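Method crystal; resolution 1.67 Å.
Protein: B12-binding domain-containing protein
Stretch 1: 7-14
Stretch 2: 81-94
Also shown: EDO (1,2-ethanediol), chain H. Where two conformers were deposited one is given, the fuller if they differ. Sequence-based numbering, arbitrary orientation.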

ATOM      1  N   LEU A   7      20.052   5.245   0.616  1.00 12.23           N
ATOM      2  CA  LEU A   7      18.700   4.708   0.508  1.00 11.19           C
ATOM      3  C   LEU A   7      18.340   4.611  -0.968  1.00 13.14           C
ATOM      4  O   LEU A   7      18.479   5.591  -1.706  1.00 13.91           O
ATOM      5  CB  LEU A   7      17.689   5.584   1.256  1.00 12.22           C
ATOM      6  CG  LEU A   7      17.963   5.789   2.750  1.00 12.67           C
ATOM      7  CD1 LEU A   7      17.013   6.827   3.340  1.00 11.86           C
ATOM      8  CD2 LEU A   7      17.819   4.443   3.488  1.00 12.62           C
ATOM      9  N   VAL A   8      17.894   3.432  -1.397  1.00 14.10           N
ATOM     10  CA  VAL A   8      17.614   3.149  -2.802  1.00 12.29           C
ATOM     11  C   VAL A   8      16.114   2.958  -2.986  1.00 13.54           C
ATOM     12  O   VAL A   8      15.497   2.169  -2.261  1.00 11.71           O
ATOM     13  CB  VAL A   8      18.367   1.893  -3.275  1.00 12.28           C
ATOM     14  CG1 VAL A   8      18.012   1.576  -4.720  1.00 13.69           C
ATOM     15  CG2 VAL A   8      19.877   2.074  -3.109  1.00 14.33           C
ATOM     16  N   ASN A   9      15.534   3.660  -3.973  1.00 11.03           N
ATOM     17  CA  ASN A   9      14.169   3.369  -4.389  1.00 11.95           C
ATOM     18  C   ASN A   9      14.195   2.507  -5.642  1.00 12.56           C
ATOM     19  O   ASN A   9      14.531   3.012  -6.721  1.00 13.99           O
ATOM     20  CB  ASN A   9      13.375   4.646  -4.651  1.00 11.94           C
ATOM     21  CG  ASN A   9      11.936   4.344  -4.993  1.00 14.58           C
ATOM     22  OD1 ASN A   9      11.391   3.344  -4.524  1.00 12.35           O
ATOM     23  ND2 ASN A   9      11.320   5.174  -5.825  1.00 14.02           N
ATOM     24  N   PRO A  10      13.846   1.223  -5.563  1.00 13.09           N
ATOM     25  CA  PRO A  10      13.827   0.367  -6.753  1.00 12.21           C
ATOM     26  C   PRO A  10      12.504   0.366  -7.499  1.00 16.30           C
ATOM     27  O   PRO A  10      12.379  -0.355  -8.497  1.00 15.75           O
ATOM     28  CB  PRO A  10      14.099  -1.017  -6.143  1.00 12.17           C
ATOM     29  CG  PRO A  10      13.330  -0.963  -4.868  1.00 14.67           C
ATOM     30  CD  PRO A  10      13.495   0.465  -4.352  1.00 14.18           C
ATOM     31  N   ASN A  11      11.530   1.148  -7.041  1.00 12.46           N
ATOM     32  CA  ASN A  11      10.201   1.142  -7.639  1.00 14.47           C
ATOM     33  C   ASN A  11      10.272   1.602  -9.088  1.00 18.23           C
ATOM     34  O   ASN A  11      10.685   2.729  -9.370  1.00 16.67           O
ATOM     35  CB  ASN A  11       9.272   2.044  -6.829  1.00 13.59           C
ATOM     36  CG  ASN A  11       7.806   1.781  -7.116  1.00 16.27           C
ATOM     37  OD1 ASN A  11       7.453   1.171  -8.126  1.00 15.04           O
ATOM     38  ND2 ASN A  11       6.945   2.234  -6.218  1.00 16.08           N
ATOM     39  N   LYS A  12       9.890   0.727 -10.015  1.00 17.18           N
ATOM     40  CA  LYS A  12       9.892   1.077 -11.429  1.00 18.80           C
ATOM     41  C   LYS A  12       8.488   1.280 -11.986  1.00 22.51           C
ATOM     42  O   LYS A  12       8.323   1.383 -13.205  1.00 21.80           O
ATOM     43  CB  LYS A  12      10.647   0.016 -12.233  1.00 24.33           C
ATOM     44  CG  LYS A  12      12.135  -0.053 -11.889  1.00 23.65           C
ATOM     45  CD  LYS A  12      12.905  -0.935 -12.857  1.00 26.06           C
ATOM     46  CE  LYS A  12      12.417  -2.374 -12.827  1.00 26.71           C
ATOM     47  NZ  LYS A  12      13.317  -3.255 -13.627  1.00 24.51           N
ATOM     48  N   VAL A  13       7.476   1.362 -11.129  1.00 17.33           N
ATOM     49  CA  VAL A  13       6.099   1.512 -11.587  1.00 16.78           C
ATOM     50  C   VAL A  13       5.861   2.944 -12.046  1.00 20.10           C
ATOM     51  O   VAL A  13       6.152   3.901 -11.320  1.00 19.49           O
ATOM     52  CB  VAL A  13       5.107   1.124 -10.480  1.00 18.53           C
ATOM     53  CG1 VAL A  13       3.688   1.527 -10.873  1.00 19.64           C
ATOM     54  CG2 VAL A  13       5.171  -0.375 -10.208  1.00 21.41           C
ATOM     55  N   HIS A  14       5.314   3.090 -13.250  1.00 18.98           N
ATOM     56  CA  HIS A  14       4.708   4.336 -13.684  1.00 20.06           C
ATOM     57  C   HIS A  14       3.217   4.115 -13.923  1.00 22.68           C
ATOM     58  O   HIS A  14       2.814   3.036 -14.364  1.00 23.87           O
ATOM     59  CB  HIS A  14       5.361   4.880 -14.960  1.00 21.94           C
ATOM     60  CG  HIS A  14       6.754   5.390 -14.756  1.00 22.09           C
ATOM     61  ND1 HIS A  14       7.233   6.517 -15.388  1.00 27.73           N
ATOM     62  CD2 HIS A  14       7.773   4.924 -13.995  1.00 22.18           C
ATOM     63  CE1 HIS A  14       8.486   6.725 -15.024  1.00 27.45           C
ATOM     64  NE2 HIS A  14       8.838   5.772 -14.180  1.00 24.03           N
ATOM     65  N   PRO A  81       4.538 -10.295 -10.269  1.00 13.83           N
ATOM     66  CA  PRO A  81       5.389  -9.921  -9.138  1.00 14.26           C
ATOM     67  C   PRO A  81       6.359  -8.802  -9.479  1.00 12.63           C
ATOM     68  O   PRO A  81       6.741  -8.604 -10.634  1.00 16.59           O
ATOM     69  CB  PRO A  81       6.156 -11.213  -8.843  1.00 14.98           C
ATOM     70  CG  PRO A  81       6.290 -11.851 -10.175  1.00 16.91           C
ATOM     71  CD  PRO A  81       5.005 -11.534 -10.916  1.00 15.89           C
ATOM     72  N   PHE A  82       6.752  -8.066  -8.438  1.00 11.58           N
ATOM     73  CA  PHE A  82       7.846  -7.111  -8.527  1.00 14.57           C
ATOM     74  C   PHE A  82       9.118  -7.574  -7.825  1.00 13.61           C
ATOM     75  O   PHE A  82      10.182  -7.002  -8.078  1.00 13.37           O
ATOM     76  CB  PHE A  82       7.439  -5.760  -7.916  1.00 11.28           C
ATOM     77  CG  PHE A  82       6.301  -5.077  -8.626  1.00 13.37           C
ATOM     78  CD1 PHE A  82       6.416  -4.713  -9.958  1.00 20.95           C
ATOM     79  CD2 PHE A  82       5.135  -4.764  -7.948  1.00 13.15           C
ATOM     80  CE1 PHE A  82       5.374  -4.069 -10.609  1.00 22.72           C
ATOM     81  CE2 PHE A  82       4.090  -4.118  -8.592  1.00 17.39           C
ATOM     82  CZ  PHE A  82       4.210  -3.776  -9.923  1.00 18.94           C
ATOM     83  N   VAL A  83       9.042  -8.588  -6.955  1.00 14.48           N
ATOM     84  CA  VAL A  83      10.200  -8.912  -6.121  1.00 12.75           C
ATOM     85  C   VAL A  83      11.353  -9.477  -6.944  1.00 13.21           C
ATOM     86  O   VAL A  83      12.515  -9.366  -6.538  1.00 13.85           O
ATOM     87  CB  VAL A  83       9.803  -9.879  -4.989  1.00 12.74           C
ATOM     88  CG1 VAL A  83       8.745  -9.251  -4.089  1.00 12.85           C
ATOM     89  CG2 VAL A  83       9.317 -11.201  -5.562  1.00 15.43           C
ATOM     90  N   GLY A  84      11.071 -10.091  -8.096  1.00 14.84           N
ATOM     91  CA  GLY A  84      12.156 -10.535  -8.960  1.00 15.35           C
ATOM     92  C   GLY A  84      12.946  -9.369  -9.523  1.00 16.83           C
ATOM     93  O   GLY A  84      14.181  -9.401  -9.565  1.00 15.95           O
ATOM     94  N   GLU A  85      12.244  -8.319  -9.956  1.00 16.26           N
ATOM     95  CA  GLU A  85      12.915  -7.098 -10.389  1.00 13.14           C
ATOM     96  C   GLU A  85      13.643  -6.425  -9.235  1.00 14.11           C
ATOM     97  O   GLU A  85      14.731  -5.867  -9.427  1.00 16.23           O
ATOM     98  CB  GLU A  85      11.901  -6.133 -11.005  1.00 17.47           C
ATOM     99  CG  GLU A  85      11.286  -6.624 -12.300  1.00 19.99           C
ATOM    100  CD  GLU A  85      10.234  -5.672 -12.829  1.00 24.13           C
ATOM    101  OE1 GLU A  85       9.154  -5.571 -12.209  1.00 24.41           O
ATOM    102  OE2 GLU A  85      10.499  -5.002 -13.846  1.00 32.95           O
ATOM    103  N   HIS A  86      13.055  -6.446  -8.035  1.00 12.01           N
ATOM    104  CA  HIS A  86      13.746  -5.892  -6.876  1.00 11.83           C
ATOM    105  C   HIS A  86      15.036  -6.652  -6.604  1.00 12.78           C
ATOM    106  O   HIS A  86      16.069  -6.048  -6.295  1.00 14.65           O
ATOM    107  CB  HIS A  86      12.860  -5.933  -5.635  1.00 13.16           C
ATOM    108  CG  HIS A  86      11.640  -5.070  -5.717  1.00 13.96           C
ATOM    109  ND1 HIS A  86      11.581  -3.925  -6.479  1.00 11.90           N
ATOM    110  CD2 HIS A  86      10.429  -5.191  -5.122  1.00 14.28           C
ATOM    111  CE1 HIS A  86      10.386  -3.373  -6.349  1.00 13.42           C
ATOM    112  NE2 HIS A  86       9.668  -4.123  -5.530  1.00 13.89           N
ATOM    113  N   ARG A  87      14.990  -7.983  -6.705  1.00 12.20           N
ATOM    114  CA  ARG A  87      16.182  -8.783  -6.442  0.50 12.92           C
ATOM    115  C   ARG A  87      17.280  -8.479  -7.452  1.00 15.77           C
ATOM    116  O   ARG A  87      18.464  -8.441  -7.103  1.00 14.93           O
ATOM    117  CB  ARG A  87      15.832 -10.272  -6.455  0.50 13.19           C
ATOM    118  CG  ARG A  87      17.013 -11.183  -6.135  0.50 14.17           C
ATOM    119  CD  ARG A  87      16.631 -12.656  -6.182  0.50 16.17           C
ATOM    120  NE  ARG A  87      16.301 -13.096  -7.536  0.50 20.52           N
ATOM    121  CZ  ARG A  87      16.214 -14.371  -7.907  0.50 20.86           C
ATOM    122  NH1 ARG A  87      16.437 -15.338  -7.030  0.50 20.60           N
ATOM    123  NH2 ARG A  87      15.906 -14.676  -9.161  0.50 23.01           N
ATOM    124  N   GLU A  88      16.906  -8.268  -8.716  1.00 15.13           N
ATOM    125  CA  GLU A  88      17.899  -7.921  -9.727  1.00 18.82           C
ATOM    126  C   GLU A  88      18.653  -6.651  -9.343  1.00 16.56           C
ATOM    127  O   GLU A  88      19.885  -6.587  -9.469  1.00 14.98           O
ATOM    128  CB  GLU A  88      17.222  -7.766 -11.088  1.00 17.58           C
ATOM    129  CG  GLU A  88      18.189  -7.560 -12.235  1.00 22.49           C
ATOM    130  CD  GLU A  88      17.490  -7.291 -13.558  1.00 25.08           C
ATOM    131  OE1 GLU A  88      16.284  -6.948 -13.546  1.00 28.12           O
ATOM    132  OE2 GLU A  88      18.150  -7.433 -14.611  1.00 33.57           O
ATOM    133  N   ILE A  89      17.933  -5.640  -8.852  1.00 13.57           N
ATOM    134  CA  ILE A  89      18.575  -4.399  -8.426  1.00 13.65           C
ATOM    135  C   ILE A  89      19.477  -4.650  -7.221  1.00 15.32           C
ATOM    136  O   ILE A  89      20.616  -4.170  -7.172  1.00 14.80           O
ATOM    137  CB  ILE A  89      17.515  -3.322  -8.135  1.00 16.43           C
ATOM    138  CG1 ILE A  89      16.916  -2.806  -9.454  1.00 12.31           C
ATOM    139  CG2 ILE A  89      18.114  -2.191  -7.292  1.00 15.34           C
ATOM    140  CD1 ILE A  89      15.571  -2.085  -9.311  1.00 16.58           C
ATOM    141  N   ILE A  90      18.992  -5.418  -6.246  1.00 12.34           N
ATOM    142  CA  ILE A  90      19.791  -5.702  -5.053  1.00 14.02           C
ATOM    143  C   ILE A  90      21.032  -6.514  -5.413  1.00 15.57           C
ATOM    144  O   ILE A  90      22.115  -6.297  -4.856  1.00 14.64           O
ATOM    145  CB  ILE A  90      18.928  -6.411  -3.996  1.00 15.99           C
ATOM    146  CG1 ILE A  90      17.887  -5.428  -3.441  1.00 14.13           C
ATOM    147  CG2 ILE A  90      19.815  -6.998  -2.897  1.00 12.72           C
ATOM    148  CD1 ILE A  90      16.823  -6.073  -2.565  1.00 14.45           C
ATOM    149  N   THR A  91      20.901  -7.454  -6.350  1.00 14.00           N
ATOM    150  CA  THR A  91      22.058  -8.252  -6.746  1.00 17.27           C
ATOM    151  C   THR A  91      23.144  -7.379  -7.361  1.00 20.04           C
ATOM    152  O   THR A  91      24.335  -7.575  -7.089  1.00 18.21           O
ATOM    153  CB  THR A  91      21.630  -9.359  -7.713  1.00 16.04           C
ATOM    154  OG1 THR A  91      20.774 -10.278  -7.029  1.00 17.78           O
ATOM    155  CG2 THR A  91      22.839 -10.110  -8.247  1.00 19.65           C
ATOM    156  N   GLU A  92      22.752  -6.396  -8.178  1.00 16.44           N
ATOM    157  CA  GLU A  92      23.739  -5.473  -8.732  1.00 16.75           C
ATOM    158  C   GLU A  92      24.383  -4.626  -7.638  1.00 17.92           C
ATOM    159  O   GLU A  92      25.598  -4.390  -7.664  1.00 16.71           O
ATOM    160  CB  GLU A  92      23.089  -4.589  -9.798  1.00 18.74           C
ATOM    161  CG  GLU A  92      24.070  -3.688 -10.537  1.00 20.49           C
ATOM    162  CD  GLU A  92      25.070  -4.462 -11.387  1.00 25.30           C
ATOM    163  OE1 GLU A  92      24.770  -5.602 -11.796  1.00 28.46           O
ATOM    164  OE2 GLU A  92      26.164  -3.921 -11.646  1.00 30.67           O
ATOM    165  N   ILE A  93      23.590  -4.161  -6.670  1.00 15.01           N
ATOM    166  CA  ILE A  93      24.142  -3.398  -5.552  1.00 14.75           C
ATOM    167  C   ILE A  93      25.246  -4.191  -4.862  1.00 18.36           C
ATOM    168  O   ILE A  93      26.336  -3.670  -4.594  1.00 16.12           O
ATOM    169  CB  ILE A  93      23.032  -3.007  -4.561  1.00 16.55           C
ATOM    170  CG1 ILE A  93      22.176  -1.869  -5.125  1.00 16.26           C
ATOM    171  CG2 ILE A  93      23.635  -2.600  -3.228  1.00 13.87           C
ATOM    172  CD1 ILE A  93      20.891  -1.614  -4.327  1.00 16.25           C
ATOM    173  N   ARG A  94      24.983  -5.468  -4.575  1.00 17.01           N
ATOM    174  CA  ARG A  94      25.938  -6.285  -3.836  1.00 17.19           C
ATOM    175  C   ARG A  94      27.179  -6.614  -4.655  1.00 17.96           C
ATOM    176  O   ARG A  94      28.198  -7.001  -4.076  1.00 21.16           O
ATOM    177  CB  ARG A  94      25.262  -7.564  -3.344  1.00 16.30           C
ATOM    178  CG  ARG A  94      24.132  -7.273  -2.365  1.00 17.89           C
ATOM    179  CD  ARG A  94      23.472  -8.530  -1.836  1.00 20.26           C
ATOM    180  NE  ARG A  94      24.349  -9.296  -0.953  1.00 17.47           N
ATOM    181  CZ  ARG A  94      24.572  -8.983   0.321  1.00 18.31           C
ATOM    182  NH1 ARG A  94      24.001  -7.910   0.855  1.00 19.50           N
ATOM    183  NH2 ARG A  94      25.373  -9.736   1.061  1.00 25.29           N
TER
HETATM  184  C1  EDO H 806       7.717  -2.280 -13.018  1.00 22.48           C
HETATM  185  O1  EDO H 806       8.645  -2.918 -12.134  1.00 27.86           O
HETATM  186  C2  EDO H 806       8.295  -2.269 -14.427  1.00 33.88           C
HETATM  187  O2  EDO H 806       8.765  -3.583 -14.754  1.00 37.02           O
HETATM  188  O   HOH W   1      12.022  -3.147  -9.349  1.00 16.47           O
HETATM  189  O   HOH W   2      14.981  -4.695 -12.052  1.00 19.26           O

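The end of a β-strand (7–9) and the loop that follows it lie along one side of the helix 83–94, and the two stretches together bury 413 Å² of surface. The helix presents I93, I89, H86, E85 and, from the residue just before its first turn, F82; the partners V8, P10, K12 and V13 meet these in that order, numbered oppositely, and the chain passes from an apolar end at V8 to a polar one at K12 and back to an apolar contact at V13.

The centre of the fit is P10. Its CA lies 6.3 Å from the CA of H86, the nearest CA pair, and its compact ring enters the hollow between H86 and I89. P10 CB meets I89 CD1 at 3.7 Å, while P10 CG lies 3.8 Å from H86 ND1. I89, with chi1 m and chi2 t, extends its CD1 far enough to reach the proline, and the rigid pyrrolidine ring offers a blunt apolar surface to receive it. H86 has its CA-to-CB bond sideways, but its end comes nearer, placing ND1 beside the proline. A water bridges the same pair: it donates to P10 O (2.9 Å from the water oxygen) and accepts a weak hydrogen bond from H86 ND1 (3.0 Å), so the polar atoms beside the apolar packing are satisfied.

Farther along the helix, V8 points toward I93, and V8 CG2 rests 4.0 Å from I93 CD1. Branched aliphatic side chains suit this buried end, where their methyl groups pack together.

At the more exposed side, the CA-to-CB bond of K12 points toward the helix, and its chain (m, t, m, t), bent at chi3, brings NZ to 3.3 Å from E85 OE2. This is a salt bridge with a weak hydrogen bond. A second water ties the ammonium more firmly, accepting from K12 NZ at 2.7 Å and donating to E85 O at 2.9 Å and E88 OE1 at 3.0 Å. E85 also binds a 1,2-ethanediol, probably from the crystallisation liquor, whose O1 donates to E85 OE1 at 2.7 Å and whose O2 donates to E85 OE2 at a very short 2.4 Å. EDO O1 also lies 3.6 Å from both K12 CB and F82 CD1.

V13 completes the contact, setting CG2 3.5 Å from F82 CZ, a small methyl against a broad ring. Within the loop, N11 OD1 accepts from V13 N at 3.0 Å, while the CA-to-CB bond of N11 points away from the helix.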